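Local coordinates for probable oxidoreductase (Pseudomonas aeruginosa pa01, PDB 4B7C) that probably catalyses NADP-dependent reduction or oxidation as a Rossmann-fold member of the medium-chain dehydrogenase/reductase family, at the interface of chains A and B. Residues are numbered along the deposited sequence; one frame, centred on the assembly and turned at random. Chains: chain A/B, Probable oxidoreductase.

The three contacts belong to one two-fold symmetric interface between identical chains. Contact 1 and contact 2, with C-alpha centres about 14 Å apart, are largely twins: the tyrosine at position 265 of one chain enters a pocket around positions 227, 231 and 249 of the other, and the chains change roles between them. Contact 3 lies about 13 Å from contact 1 and 22 Å from contact 2, and shares with contact 1 the short helix 267-270 of chain B. The reciprocal tyrosines thus probably form the apolar middle of the pairing, while contact 3 and its symmetry twin add a charged link on either side.

Contact 1: the interface of chains A and B. Residues chain A 227, 231, 246, 249, 262, 275; chain B 265, 268.
B:Tyr265 pushes its ring into a pocket of chain A lined by A:Leu231, A:Leu246 and A:Pro262. The packing is tight around this ring, which gives up 53 Å² to the partner. A:Leu231 and A:Pro262 cover the same face, both offset toward the rim. The methyl CD2 of A:Leu231, arriving from the opposite direction, reaches ring atom CE2 of B:Tyr265 at 3.7 Å. Toward the other side of that face, CD of the A:Pro262 pyrrolidine is 3.7 Å from CD1 of B:Tyr265. A:Leu246 sits near the ring plane and closes the CD2/CE2 side, its CD1 3.9 Å from CD2 of B:Tyr265. At the deep end, the hydroxyl OH of B:Tyr265 comes to 3.5 Å from CA of A:Gly227, where no side chain stands in its way, and CB of A:Ala249 lies 3.9 Å from the same OH of B:Tyr265. The tyrosine takes the crowded position for CG, between its backbone N and carbonyl carbon (chi1 85°), which directs the ring away from its own loop and into chain A. Contacts are sparser toward B:Leu268: its methyl CD1 lies 4.1 Å from the thioether SD of A:Met275, the two side chains crossing at about a right angle. In the fold, strand 242-246, helix 228-235 and the loops of A:Gly227, A:Ala249 and A:Pro262 build the pocket, while strand 274-277 supplies the looser contact with helix 267-270 of chain B.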
loop_
_atom_site.group_PDB
_atom_site.type_symbol
_atom_site.label_atom_id
_atom_site.label_comp_id
_atom_site.label_asym_id
_atom_site.label_seq_id
_atom_site.Cartn_x
_atom_site.Cartn_y
_atom_site.Cartn_z
ATOM N N GLY A 227 -4.044 -4.964 -11.476
ATOM C CA GLY A 227 -4.120 -5.677 -10.211
ATOM C C GLY A 227 -3.930 -7.174 -10.358
ATOM O O GLY A 227 -3.168 -7.644 -11.214
ATOM N N LEU A 231 -0.035 -7.852 -10.335
ATOM C CA LEU A 231 0.396 -7.074 -9.163
ATOM C C LEU A 231 1.166 -7.943 -8.175
ATOM O O LEU A 231 2.256 -7.585 -7.711
ATOM C CB LEU A 231 -0.800 -6.432 -8.464
ATOM C CG LEU A 231 -0.552 -5.880 -7.051
ATOM C CD1 LEU A 231 0.547 -4.821 -7.063
ATOM C CD2 LEU A 231 -1.833 -5.338 -6.427
ATOM N N LEU A 246 -1.753 2.616 -7.362
ATOM C CA LEU A 246 -2.954 1.896 -7.784
ATOM C C LEU A 246 -3.918 2.857 -8.457
ATOM O O LEU A 246 -4.405 3.804 -7.833
ATOM C CB LEU A 246 -3.646 1.232 -6.595
ATOM C CG LEU A 246 -2.827 0.305 -5.708
ATOM C CD1 LEU A 246 -3.646 -0.123 -4.495
ATOM C CD2 LEU A 246 -2.305 -0.889 -6.469
ATOM N N ALA A 249 -8.079 -1.814 -11.351
ATOM C CA ALA A 249 -7.900 -3.266 -11.329
ATOM C C ALA A 249 -8.936 -3.907 -12.242
ATOM O O ALA A 249 -10.054 -3.443 -12.287
ATOM C CB ALA A 249 -8.044 -3.805 -9.915
ATOM N N PRO A 262 -3.337 -9.546 -2.982
ATOM C CA PRO A 262 -1.918 -9.860 -3.185
ATOM C C PRO A 262 -1.290 -10.588 -2.003
ATOM O O PRO A 262 -1.052 -9.990 -0.951
ATOM C CB PRO A 262 -1.275 -8.485 -3.388
ATOM C CG PRO A 262 -2.178 -7.526 -2.712
ATOM C CD PRO A 262 -3.563 -8.103 -2.778
ATOM N N MET A 275 2.467 1.462 -1.055
ATOM C CA MET A 275 1.379 1.195 -2.001
ATOM C C MET A 275 0.260 2.190 -1.749
ATOM O O MET A 275 -0.264 2.289 -0.644
ATOM C CB MET A 275 0.859 -0.230 -1.863
ATOM C CG MET A 275 -0.251 -0.569 -2.852
ATOM S SD MET A 275 -0.935 -2.216 -2.611
ATOM C CE MET A 275 0.179 -3.197 -3.579
ATOM N N TYR B 265 -7.916 -4.795 -0.676
ATOM C CA TYR B 265 -6.813 -3.830 -0.888
ATOM C C TYR B 265 -7.220 -2.640 -1.765
ATOM O O TYR B 265 -6.673 -1.555 -1.625
ATOM C CB TYR B 265 -5.575 -4.523 -1.467
ATOM C CG TYR B 265 -5.594 -4.649 -2.966
ATOM C CD1 TYR B 265 -6.288 -5.681 -3.592
ATOM C CD2 TYR B 265 -4.915 -3.737 -3.764
ATOM C CE1 TYR B 265 -6.310 -5.795 -4.973
ATOM C CE2 TYR B 265 -4.936 -3.834 -5.142
ATOM C CZ TYR B 265 -5.628 -4.861 -5.743
ATOM O OH TYR B 265 -5.646 -4.940 -7.106
ATOM N N LEU B 268 -7.829 0.989 -0.775
ATOM C CA LEU B 268 -6.745 2.003 -0.904
ATOM C C LEU B 268 -6.940 2.927 -2.092
ATOM O O LEU B 268 -6.603 4.114 -2.036
ATOM C CB LEU B 268 -5.383 1.328 -1.027
ATOM C CG LEU B 268 -4.891 0.509 0.163
ATOM C CD1 LEU B 268 -3.627 -0.257 -0.199
ATOM C CD2 LEU B 268 -4.688 1.396 1.382
#

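Contact 2: the interface of chains A and B. Residues chain A 265-266; chain B 227-228, 231, 249, 259-260.
B:Gly227 and B:Gly228, the turn facing the phenol of A:Tyr265, both have positive phi (72° and 57°), a conformation that suits glycine and brings the backbone into helix 228-235 of this medium-chain dehydrogenase/reductase. The hydroxyl OH of A:Tyr265 points to that turn and is joined to it through water 1, which lies 2.9 Å from this OH. The same water accepts the backbone N-H of B:Gly228, with N 2.9 Å away and the bond moderately bent, and it sits 3.0 Å from the carbonyl O of B:Arg260. One water therefore ties the phenol of one chain to two backbone segments of the other. The side chain of B:Arg260 is poorly ordered. Beside the water, methyl CG1 of B:Val259 meets ring atom CE1 of A:Tyr265 at 3.9 Å, crossing the phenol at about a right angle. A:Leu266 lies against one face of its neighbour's ring, with its CG 3.7 Å above the plane of A:Tyr265 and displaced toward the rim. B:Leu231, coming from the opposite direction, covers the other face, its CD2 3.8 Å from CE2 of A:Tyr265, so a leucine of each chain sandwiches the phenol. In A:Leu266, CG points opposite the carbonyl carbon (chi1 -79°), and its methyl CD1 extends to CB of B:Ala249 at 3.6 Å. That same CB caps leucine and phenol side by side, also lying 3.8 Å from OH of A:Tyr265.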
loop_
_atom_site.group_PDB
_atom_site.type_symbol
_atom_site.label_atom_id
_atom_site.label_comp_id
_atom_site.label_asym_id
_atom_site.label_seq_id
_atom_site.Cartn_x
_atom_site.Cartn_y
_atom_site.Cartn_z
ATOM N N TYR A 265 2.030 -9.164 -0.394
ATOM C CA TYR A 265 1.951 -7.784 0.089
ATOM C C TYR A 265 3.033 -7.449 1.130
ATOM O O TYR A 265 3.434 -6.297 1.266
ATOM C CB TYR A 265 0.562 -7.463 0.646
ATOM C CG TYR A 265 0.366 -7.859 2.080
ATOM C CD1 TYR A 265 0.064 -9.167 2.428
ATOM C CD2 TYR A 265 0.478 -6.920 3.094
ATOM C CE1 TYR A 265 -0.112 -9.529 3.759
ATOM C CE2 TYR A 265 0.305 -7.270 4.422
ATOM C CZ TYR A 265 0.008 -8.570 4.746
ATOM O OH TYR A 265 -0.142 -8.903 6.068
ATOM N N LEU A 266 3.516 -8.459 1.843
ATOM C CA LEU A 266 4.554 -8.247 2.866
ATOM C C LEU A 266 5.899 -7.859 2.261
ATOM O O LEU A 266 6.810 -7.447 2.968
ATOM C CB LEU A 266 4.699 -9.464 3.772
ATOM C CG LEU A 266 3.588 -9.506 4.848
ATOM C CD1 LEU A 266 3.755 -10.733 5.720
ATOM C CD2 LEU A 266 3.501 -8.222 5.666
ATOM N N GLY B 227 -1.837 -8.576 10.499
ATOM C CA GLY B 227 -2.200 -8.878 9.123
ATOM C C GLY B 227 -3.436 -9.763 9.036
ATOM O O GLY B 227 -4.364 -9.645 9.841
ATOM N N GLY B 228 -3.454 -10.616 8.019
ATOM C CA GLY B 228 -4.529 -11.583 7.837
ATOM C C GLY B 228 -5.910 -10.965 7.737
ATOM O O GLY B 228 -6.090 -9.881 7.168
ATOM N N LEU B 231 -6.598 -7.355 9.132
ATOM C CA LEU B 231 -6.201 -6.298 8.190
ATOM C C LEU B 231 -7.263 -6.120 7.104
ATOM O O LEU B 231 -7.684 -5.001 6.797
ATOM C CB LEU B 231 -4.852 -6.639 7.542
ATOM C CG LEU B 231 -4.448 -5.838 6.295
ATOM C CD1 LEU B 231 -4.355 -4.361 6.593
ATOM C CD2 LEU B 231 -3.139 -6.393 5.753
ATOM N N ALA B 249 3.259 -9.364 10.596
ATOM C CA ALA B 249 2.081 -10.215 10.339
ATOM C C ALA B 249 2.102 -11.530 11.152
ATOM O O ALA B 249 2.359 -12.630 10.630
ATOM C CB ALA B 249 1.964 -10.507 8.847
ATOM N N VAL B 259 1.103 -17.033 2.727
ATOM C CA VAL B 259 0.581 -15.776 3.269
ATOM C C VAL B 259 -0.810 -15.529 2.685
ATOM O O VAL B 259 -1.086 -15.897 1.542
ATOM C CB VAL B 259 1.519 -14.570 2.973
ATOM C CG1 VAL B 259 0.895 -13.270 3.461
ATOM C CG2 VAL B 259 2.882 -14.776 3.623
ATOM N N ARG B 260 -1.675 -14.907 3.481
ATOM C CA ARG B 260 -3.050 -14.668 3.120
ATOM C C ARG B 260 -3.111 -13.179 2.814
ATOM O O ARG B 260 -2.689 -12.380 3.642
ATOM C CB ARG B 260 -3.968 -15.109 4.275
ATOM C CG ARG B 260 -5.483 -15.086 3.941
ATOM C CD ARG B 260 -6.033 -13.776 4.465
ATOM N NE ARG B 260 -7.487 -13.763 4.447
ATOM C CZ ARG B 260 -8.261 -12.680 4.411
ATOM N NH1 ARG B 260 -7.745 -11.458 4.374
ATOM N NH2 ARG B 260 -9.578 -12.830 4.399
HETATM O O HOH W 1 -1.432 -11.505 6.187
#

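Contact 3: the interface of chains A and B. Residues chain A 63-64, 279, 282; chain B 240, 269-270, 272.
This is a salt-bridged margin of a two-fold symmetric interface between identical chains, which probably helps fix their relative orientation if the dimer of the crystal is also the one in solution. B:Arg272 reaches A:Asp282 side-on, offering NE and NH2 to the two carboxylate oxygens. NE donates to OD2 of A:Asp282 at 2.8 Å, nearly straight and in the guanidinium plane. NH2 of B:Arg272 bonds OD1 of A:Asp282 at 2.9 Å, more bent and tilted from that plane, in keeping with the 31° between the two flat groups. Both oxygens use their syn lone pairs. The arginine chain bends at chi2 and chi3 (89° and 90°), turning its head toward the acid while CD passes 4.0 Å from methyl CG2 of A:Val279. This methyl also lies over the centre of the A:Tyr64 ring, so the valine packs between the tyrosine and the arginine chain. From its own side, B:Phe240 places its CE1 over the rim of one face of the guanidinium. The remaining nitrogen is held within chain B: NH1 of B:Arg272 donates in plane to the carbonyl O of B:Val270 at 3.0 Å, and lies 3.7 Å from CB of A:Tyr64.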
loop_
_atom_site.group_PDB
_atom_site.type_symbol
_atom_site.label_atom_id
_atom_site.label_comp_id
_atom_site.label_asym_id
_atom_site.label_seq_id
_atom_site.Cartn_x
_atom_site.Cartn_y
_atom_site.Cartn_z
ATOM N N SER A 63 -18.387 3.257 -4.390
ATOM C CA SER A 63 -17.175 3.682 -5.063
ATOM C C SER A 63 -16.942 5.166 -4.805
ATOM O O SER A 63 -17.661 5.800 -4.031
ATOM C CB SER A 63 -17.290 3.420 -6.574
ATOM O OG SER A 63 -16.002 3.439 -7.174
ATOM N N TYR A 64 -15.948 5.730 -5.480
ATOM C CA TYR A 64 -15.657 7.162 -5.353
ATOM C C TYR A 64 -16.637 8.015 -6.175
ATOM O O TYR A 64 -16.804 9.198 -5.889
ATOM C CB TYR A 64 -14.199 7.477 -5.720
ATOM C CG TYR A 64 -13.767 7.083 -7.115
ATOM C CD1 TYR A 64 -13.257 5.812 -7.377
ATOM C CD2 TYR A 64 -13.841 7.992 -8.167
ATOM C CE1 TYR A 64 -12.850 5.446 -8.649
ATOM C CE2 TYR A 64 -13.437 7.636 -9.443
ATOM C CZ TYR A 64 -12.940 6.364 -9.679
ATOM O OH TYR A 64 -12.529 6.014 -10.947
ATOM N N VAL A 279 -7.089 8.840 -7.522
ATOM C CA VAL A 279 -8.205 9.068 -8.422
ATOM C C VAL A 279 -7.984 10.413 -9.094
ATOM O O VAL A 279 -7.690 11.399 -8.422
ATOM C CB VAL A 279 -9.533 9.035 -7.604
ATOM C CG1 VAL A 279 -10.599 9.911 -8.228
ATOM C CG2 VAL A 279 -9.994 7.597 -7.469
ATOM N N ASP A 282 -9.372 14.003 -8.035
ATOM C CA ASP A 282 -8.719 14.710 -6.909
ATOM C C ASP A 282 -7.738 15.781 -7.372
ATOM O O ASP A 282 -7.398 16.690 -6.609
ATOM C CB ASP A 282 -7.968 13.743 -5.986
ATOM C CG ASP A 282 -8.893 12.849 -5.193
ATOM O OD1 ASP A 282 -10.117 13.082 -5.207
ATOM O OD2 ASP A 282 -8.411 11.886 -4.569
ATOM N N PHE B 240 -10.939 8.345 4.018
ATOM C CA PHE B 240 -10.244 9.096 2.986
ATOM C C PHE B 240 -8.846 9.509 3.482
ATOM O O PHE B 240 -8.707 10.056 4.573
ATOM C CB PHE B 240 -11.084 10.328 2.609
ATOM C CG PHE B 240 -10.426 11.253 1.622
ATOM C CD1 PHE B 240 -10.117 10.822 0.332
ATOM C CD2 PHE B 240 -10.155 12.572 1.966
ATOM C CE1 PHE B 240 -9.527 11.682 -0.579
ATOM C CE2 PHE B 240 -9.564 13.438 1.057
ATOM C CZ PHE B 240 -9.251 12.994 -0.220
ATOM N N LEU B 269 -7.523 2.388 -3.154
ATOM C CA LEU B 269 -7.925 3.192 -4.321
ATOM C C LEU B 269 -9.159 4.050 -4.012
ATOM O O LEU B 269 -9.144 5.271 -4.168
ATOM C CB LEU B 269 -8.195 2.276 -5.526
ATOM C CG LEU B 269 -8.737 2.919 -6.812
ATOM C CD1 LEU B 269 -7.870 4.059 -7.294
ATOM C CD2 LEU B 269 -8.829 1.862 -7.897
ATOM N N VAL B 270 -10.233 3.393 -3.586
ATOM C CA VAL B 270 -11.505 4.075 -3.275
ATOM C C VAL B 270 -11.317 5.237 -2.302
ATOM O O VAL B 270 -11.849 6.335 -2.492
ATOM C CB VAL B 270 -12.514 3.069 -2.693
ATOM C CG1 VAL B 270 -13.817 3.770 -2.335
ATOM C CG2 VAL B 270 -12.760 1.954 -3.694
ATOM N N ARG B 272 -8.235 6.536 -1.579
ATOM C CA ARG B 272 -6.977 7.227 -1.930
ATOM C C ARG B 272 -6.042 7.264 -0.715
ATOM O O ARG B 272 -5.562 8.304 -0.272
ATOM C CB ARG B 272 -7.253 8.613 -2.490
ATOM C CG ARG B 272 -8.001 8.549 -3.807
ATOM C CD ARG B 272 -9.516 8.545 -3.603
ATOM N NE ARG B 272 -10.064 9.896 -3.600
ATOM C CZ ARG B 272 -11.346 10.194 -3.389
ATOM N NH1 ARG B 272 -12.229 9.232 -3.143
ATOM N NH2 ARG B 272 -11.739 11.456 -3.425
#